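Local coordinates for protein ADP-ribose pyrophosphatase (Streptococcus suis, PDB 3O8S) that is a Nudix hydrolase that probably cleaves the pyrophosphate linkage of ADP-ribose, at residues R126-D132 against H200-D206. Sequence-based numbering, arbitrary orientation.
With EDO (1,2-ethanediol), chain E; EDO (1,2-ethanediol), chain B.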
loop_
_atom_site.group_PDB
_atom_site.type_symbol
_atom_site.label_atom_id
_atom_site.label_comp_id
_atom_site.label_asym_id
_atom_site.label_seq_id
_atom_site.Cartn_x
_atom_site.Cartn_y
_atom_site.Cartn_z
ATOM N N ARG A 126 -2.418 3.001 -10.413
ATOM C CA ARG A 126 -1.485 3.657 -9.542
ATOM C C ARG A 126 -1.995 3.655 -8.133
ATOM O O ARG A 126 -3.194 3.814 -7.911
ATOM C CB ARG A 126 -1.286 5.122 -10.080
ATOM C CG ARG A 126 -0.815 6.199 -9.057
ATOM C CD ARG A 126 -0.633 7.544 -9.750
ATOM N NE ARG A 126 0.576 7.502 -10.591
ATOM C CZ ARG A 126 0.976 8.464 -11.404
ATOM N NH1 ARG A 126 0.256 9.571 -11.539
ATOM N NH2 ARG A 126 2.106 8.337 -12.078
ATOM N N VAL A 127 -1.070 3.510 -7.167
ATOM C CA VAL A 127 -1.399 3.622 -5.752
ATOM C C VAL A 127 -1.337 5.122 -5.426
ATOM O O VAL A 127 -0.264 5.725 -5.458
ATOM C CB VAL A 127 -0.511 2.771 -4.796
ATOM C CG1 VAL A 127 -1.076 2.807 -3.367
ATOM C CG2 VAL A 127 -0.408 1.327 -5.288
ATOM N N VAL A 128 -2.490 5.722 -5.164
ATOM C CA VAL A 128 -2.539 7.143 -4.799
ATOM C C VAL A 128 -1.947 7.304 -3.382
ATOM O O VAL A 128 -1.114 8.179 -3.117
ATOM C CB VAL A 128 -3.994 7.721 -4.865
ATOM C CG1 VAL A 128 -4.029 9.174 -4.393
ATOM C CG2 VAL A 128 -4.626 7.573 -6.255
ATOM N N ALA A 129 -2.466 6.491 -2.472
ATOM C CA ALA A 129 -2.168 6.538 -1.041
ATOM C C ALA A 129 -2.558 5.261 -0.333
ATOM O O ALA A 129 -3.471 4.578 -0.785
ATOM C CB ALA A 129 -2.926 7.696 -0.422
ATOM N N ILE A 130 -1.835 4.933 0.761
ATOM C CA ILE A 130 -2.070 3.848 1.731
ATOM C C ILE A 130 -2.229 4.574 3.052
ATOM O O ILE A 130 -1.243 5.027 3.617
ATOM C CB ILE A 130 -0.962 2.770 1.761
ATOM C CG1 ILE A 130 -0.621 2.280 0.372
ATOM C CG2 ILE A 130 -1.301 1.613 2.694
ATOM C CD1 ILE A 130 0.770 2.425 0.142
ATOM N N LEU A 131 -3.464 4.757 3.514
ATOM C CA LEU A 131 -3.676 5.604 4.663
ATOM C C LEU A 131 -4.367 4.936 5.813
ATOM O O LEU A 131 -5.284 4.153 5.644
ATOM C CB LEU A 131 -4.505 6.838 4.229
ATOM C CG LEU A 131 -3.872 7.771 3.196
ATOM C CD1 LEU A 131 -4.917 8.681 2.578
ATOM C CD2 LEU A 131 -2.690 8.560 3.798
ATOM N N ASP A 132 -3.964 5.326 6.997
ATOM C CA ASP A 132 -4.559 4.854 8.218
ATOM C C ASP A 132 -5.883 5.603 8.426
ATOM O O ASP A 132 -5.871 6.834 8.540
ATOM C CB ASP A 132 -3.573 5.080 9.363
ATOM C CG ASP A 132 -4.106 4.672 10.700
ATOM O OD1 ASP A 132 -4.251 3.455 10.934
ATOM O OD2 ASP A 132 -4.391 5.565 11.509
ATOM N N HIS A 200 4.363 12.007 -12.798
ATOM C CA HIS A 200 5.047 11.338 -11.701
ATOM C C HIS A 200 4.243 11.458 -10.424
ATOM O O HIS A 200 3.677 12.504 -10.151
ATOM C CB HIS A 200 6.441 11.920 -11.499
ATOM C CG HIS A 200 7.266 11.842 -12.730
ATOM N ND1 HIS A 200 7.656 10.627 -13.253
ATOM C CD2 HIS A 200 7.749 12.833 -13.511
ATOM C CE1 HIS A 200 8.375 10.917 -14.327
ATOM N NE2 HIS A 200 8.482 12.231 -14.503
ATOM N N TRP A 201 4.232 10.404 -9.613
ATOM C CA TRP A 201 3.496 10.427 -8.360
ATOM C C TRP A 201 4.242 9.716 -7.256
ATOM O O TRP A 201 4.666 8.577 -7.420
ATOM C CB TRP A 201 2.105 9.768 -8.550
ATOM C CG TRP A 201 1.233 9.849 -7.325
ATOM C CD1 TRP A 201 0.919 8.831 -6.473
ATOM C CD2 TRP A 201 0.569 11.022 -6.819
ATOM N NE1 TRP A 201 0.123 9.296 -5.455
ATOM C CE2 TRP A 201 -0.111 10.640 -5.645
ATOM C CE3 TRP A 201 0.470 12.358 -7.261
ATOM C CZ2 TRP A 201 -0.851 11.554 -4.876
ATOM C CZ3 TRP A 201 -0.242 13.269 -6.491
ATOM C CH2 TRP A 201 -0.910 12.864 -5.323
ATOM N N GLU A 202 4.319 10.360 -6.101
ATOM C CA GLU A 202 4.889 9.800 -4.891
ATOM C C GLU A 202 3.721 9.321 -4.040
ATOM O O GLU A 202 2.995 10.153 -3.499
ATOM C CB GLU A 202 5.754 10.835 -4.136
ATOM C CG GLU A 202 6.618 10.187 -3.059
ATOM C CD GLU A 202 7.811 9.389 -3.560
ATOM O OE1 GLU A 202 8.231 9.587 -4.723
ATOM O OE2 GLU A 202 8.307 8.530 -2.797
ATOM N N THR A 203 3.547 7.974 -3.910
ATOM C CA THR A 203 2.449 7.363 -3.152
ATOM C C THR A 203 2.509 7.831 -1.699
ATOM O O THR A 203 3.570 7.781 -1.055
ATOM C CB THR A 203 2.523 5.854 -3.320
ATOM O OG1 THR A 203 2.250 5.560 -4.696
ATOM C CG2 THR A 203 1.592 5.095 -2.371
ATOM N N ARG A 204 1.371 8.311 -1.199
ATOM C CA ARG A 204 1.318 8.855 0.160
ATOM C C ARG A 204 1.002 7.794 1.143
ATOM O O ARG A 204 0.207 6.915 0.859
ATOM C CB ARG A 204 0.289 9.994 0.271
ATOM C CG ARG A 204 0.437 11.066 -0.800
ATOM C CD ARG A 204 1.780 11.789 -0.759
ATOM N NE ARG A 204 2.118 12.287 -2.089
ATOM C CZ ARG A 204 1.785 13.486 -2.547
ATOM N NH1 ARG A 204 1.170 14.355 -1.763
ATOM N NH2 ARG A 204 2.076 13.829 -3.789
ATOM N N PHE A 205 1.578 7.889 2.333
ATOM C CA PHE A 205 1.300 6.910 3.362
ATOM C C PHE A 205 1.578 7.533 4.717
ATOM O O PHE A 205 2.302 8.523 4.789
ATOM C CB PHE A 205 2.111 5.609 3.114
ATOM C CG PHE A 205 3.614 5.692 3.292
ATOM C CD1 PHE A 205 4.409 6.367 2.367
ATOM C CD2 PHE A 205 4.240 5.038 4.345
ATOM C CE1 PHE A 205 5.801 6.419 2.510
ATOM C CE2 PHE A 205 5.636 5.101 4.502
ATOM C CZ PHE A 205 6.408 5.786 3.579
ATOM N N ASP A 206 0.986 6.998 5.785
ATOM C CA ASP A 206 1.238 7.518 7.142
ATOM C C ASP A 206 1.245 6.391 8.182
ATOM O O ASP A 206 1.178 5.212 7.772
ATOM C CB ASP A 206 0.220 8.612 7.527
ATOM C CG ASP A 206 -1.259 8.273 7.400
ATOM O OD1 ASP A 206 -1.594 7.073 7.263
ATOM O OD2 ASP A 206 -2.076 9.200 7.460
ATOM O OXT ASP A 206 1.400 6.683 9.391
HETATM C C1 EDO E . 8.154 6.942 -12.311
HETATM O O1 EDO E . 7.526 8.185 -11.972
HETATM C C2 EDO E . 8.820 7.094 -13.672
HETATM O O2 EDO E . 7.819 7.528 -14.598
HETATM C C1 EDO B . 3.790 15.906 -12.124
HETATM O O1 EDO B . 4.702 14.858 -12.508
HETATM C C2 EDO B . 3.319 16.778 -13.307
HETATM O O2 EDO B . 2.634 16.041 -14.347
HETATM O O HOH W 1 -0.464 3.824 6.051
#
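The indole of W201 turns its edge to strand 120-132: with CG anti to the backbone N (chi1 -175°), V128 O lies in the plane of the indole, and W201 NE1 donates to it over 2.9 Å. The same carbonyl accepts R204 N at 3.1 Å, so two donors grip V128 O at the classic beta bulge that V128 and A129 form against F149. R126 runs across W201 at about a right angle, its guanidinium laid with one face over W201 CB, 3.3 Å from R126 CZ; its NH1 and NH2 are held by the carbonyls of S198 and E199. One face of the indole takes R204 NH2, while R204 NE binds E202 O. After helix 186-197 the C-terminal tail joins the Nudix sheet as a short, weakly bonded strand parallel to 120-132, I130 N donating to R204 O at 2.8 Å. T203 splits its branches, OG1 donating to V127 O at 2.6 Å and CG2 packing on V127 CG1 and I130 CD1. V127 packs on F205 of the second subunit, and F205 on its V127. At the chain end, D206 OD1 receives D132 N through its syn lone pair at 3.0 Å, D206 OD2 accepts a hydrogen bond from N136 ND2, and a water bridges I130 O and D206 O.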